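PDB 2UUY: tryptase inhibitor from Rhipicephalus appendiculatus, which probably inhibits tryptase and related serine endopeptidases, this chain being a disulfide-rich part of a longer tick protein, consistent with a Kunitz (TAP-like) domain. Local coordinates for residues C1-P4 and I5-E9. Residues are numbered along the deposited sequence; the frame is centred on the assembly and turned at random.
Sequences CTVP and IGWSE
Val-3 CG1 presses against the root of the Trp-7 side chain, 3.5 Å from Trp-7 CB, and this is the tight part of the N-terminal loop. The methyl lies anti to the backbone N (chi1 -177°), which carries it across the loop; there it also comes within 3.8 Å of Trp-7 CG. Pro-4 CG makes the second apolar contact, approaching the indole obliquely, 3.8 Å from Trp-7 CE3. One backbone bond, from Trp-7 N to Pro-4 O (3.1 Å), nearly straight at 162° but with the donor lifted above the carbonyl plane, closes a type II beta turn from Pro-4 to Trp-7. Ile-5 and Gly-6 are its middle residues, Gly-6 with a positive phi of 96°. The turn lies in the loop before strand 19-25, consistent with a Kunitz (TAP-like) domain, and Cys-1 at the start of the chain is disulfide-bonded to Cys-28. Inward, Val-3 rests on Lys-30 and Tyr-32 of strand 28-34 and on Met-25, which Trp-7 also touches, and Glu-9 OE2 is hydrogen-bonded to Tyr-32 OH. The looser side holds the extended chain of Glu-9, lying alongside with CG 4.1 Å from Val-3 CG1, and the solvent-exposed turn residues Ile-5 and Gly-6.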
ATOM      1  N   CYS B   1      17.109   9.014  20.516  1.00 26.78           N
ATOM      2  CA  CYS B   1      18.139   9.436  19.518  1.00 26.29           C
ATOM      3  C   CYS B   1      17.723  10.742  18.845  1.00 26.73           C
ATOM      4  O   CYS B   1      16.737  10.765  18.106  1.00 28.20           O
ATOM      5  CB  CYS B   1      18.322   8.338  18.460  1.00 25.80           C
ATOM      6  SG  CYS B   1      19.593   8.671  17.222  1.00 25.04           S
ATOM      7  N   THR B   2      18.476  11.824  19.078  1.00 26.14           N
ATOM      8  CA  THR B   2      18.175  13.110  18.413  1.00 25.42           C
ATOM      9  C   THR B   2      19.132  13.345  17.229  1.00 22.87           C
ATOM     10  O   THR B   2      20.341  13.244  17.344  1.00 23.41           O
ATOM     11  CB  THR B   2      18.107  14.358  19.375  1.00 26.41           C
ATOM     12  OG1 THR B   2      19.085  15.352  19.020  1.00 29.23           O
ATOM     13  CG2 THR B   2      18.253  13.977  20.855  1.00 27.41           C
ATOM     14  N   VAL B   3      18.533  13.583  16.077  1.00 19.54           N
ATOM     15  CA  VAL B   3      19.267  13.875  14.862  1.00 16.96           C
ATOM     16  C   VAL B   3      19.336  15.405  14.692  1.00 15.54           C
ATOM     17  O   VAL B   3      18.297  16.064  14.690  1.00 15.05           O
ATOM     18  CB  VAL B   3      18.555  13.233  13.672  1.00 17.48           C
ATOM     19  CG1 VAL B   3      19.339  13.451  12.427  1.00 17.27           C
ATOM     20  CG2 VAL B   3      18.375  11.712  13.915  1.00 19.25           C
ATOM     21  N   PRO B   4      20.544  15.983  14.531  1.00 13.77           N
ATOM     22  CA  PRO B   4      20.557  17.466  14.442  1.00 14.13           C
ATOM     23  C   PRO B   4      19.979  17.971  13.125  1.00 12.06           C
ATOM     24  O   PRO B   4      19.996  17.292  12.117  1.00 11.00           O
ATOM     25  CB  PRO B   4      22.027  17.840  14.582  1.00 15.02           C
ATOM     26  CG  PRO B   4      22.710  16.673  14.116  1.00 15.70           C
ATOM     27  CD  PRO B   4      21.904  15.444  14.478  1.00 15.01           C
ATOM     28  N   ILE B   5      19.458  19.184  13.154  1.00 11.03           N
ATOM     29  CA  ILE B   5      18.986  19.837  11.975  1.00 10.96           C
ATOM     30  C   ILE B   5      20.160  19.875  10.992  1.00  9.55           C
ATOM     31  O   ILE B   5      21.288  20.219  11.353  1.00 10.07           O
ATOM     32  CB  ILE B   5      18.468  21.259  12.313  1.00 10.88           C
ATOM     33  CG1 ILE B   5      17.220  21.152  13.174  1.00 12.11           C
ATOM     34  CG2 ILE B   5      18.176  22.029  11.061  1.00 13.22           C
ATOM     35  CD1 ILE B   5      16.806  22.486  13.768  1.00 15.00           C
ATOM     36  N   GLY B   6      19.859  19.558   9.746  1.00  9.76           N
ATOM     37  CA  GLY B   6      20.842  19.568   8.689  1.00  9.05           C
ATOM     38  C   GLY B   6      21.473  18.233   8.403  1.00  8.85           C
ATOM     39  O   GLY B   6      22.093  18.102   7.361  1.00  8.56           O
ATOM     40  N   TRP B   7      21.330  17.270   9.298  1.00  9.05           N
ATOM     41  CA  TRP B   7      21.904  15.940   9.094  1.00  9.69           C
ATOM     42  C   TRP B   7      21.265  15.252   7.919  1.00  9.54           C
ATOM     43  O   TRP B   7      20.056  15.424   7.699  1.00 11.90           O
ATOM     44  CB  TRP B   7      21.692  15.104  10.351  1.00  9.95           C
ATOM     45  CG  TRP B   7      22.575  13.888  10.460  1.00  9.26           C
ATOM     46  CD1 TRP B   7      22.280  12.591  10.114  1.00  9.74           C
ATOM     47  CD2 TRP B   7      23.900  13.861  11.009  1.00  8.58           C
ATOM     48  NE1 TRP B   7      23.345  11.788  10.415  1.00  9.48           N
ATOM     49  CE2 TRP B   7      24.341  12.545  10.967  1.00  7.57           C
ATOM     50  CE3 TRP B   7      24.760  14.849  11.514  1.00  8.89           C
ATOM     51  CZ2 TRP B   7      25.606  12.177  11.391  1.00  8.95           C
ATOM     52  CZ3 TRP B   7      26.002  14.471  11.966  1.00  9.98           C
ATOM     53  CH2 TRP B   7      26.421  13.149  11.889  1.00  9.20           C
ATOM     54  N   SER B   8      22.022  14.462   7.185  1.00  8.89           N
ATOM     55  CA  SER B   8      21.531  13.690   6.056  0.50 10.13           C
ATOM     56  C   SER B   8      20.839  12.449   6.577  1.00 11.70           C
ATOM     57  O   SER B   8      21.489  11.578   7.130  1.00 14.24           O
ATOM     58  CB  SER B   8      22.693  13.243   5.173  0.50 10.36           C
ATOM     59  OG  SER B   8      22.211  12.539   4.043  0.50 10.92           O
ATOM     60  N   GLU B   9      19.544  12.389   6.413  1.00 12.18           N
ATOM     61  CA  GLU B   9      18.748  11.242   6.842  1.00 12.24           C
ATOM     62  C   GLU B   9      18.517  10.320   5.656  1.00 11.96           C
ATOM     63  O   GLU B   9      18.838  10.641   4.517  1.00 11.05           O
ATOM     64  CB  GLU B   9      17.452  11.735   7.459  1.00 13.09           C
ATOM     65  CG  GLU B   9      17.741  12.500   8.720  1.00 14.92           C
ATOM     66  CD  GLU B   9      16.481  12.971   9.400  1.00 18.12           C
ATOM     67  OE1 GLU B   9      16.156  14.170   9.280  1.00 22.61           O
ATOM     68  OE2 GLU B   9      15.798  12.163  10.036  1.00 20.41           O
TER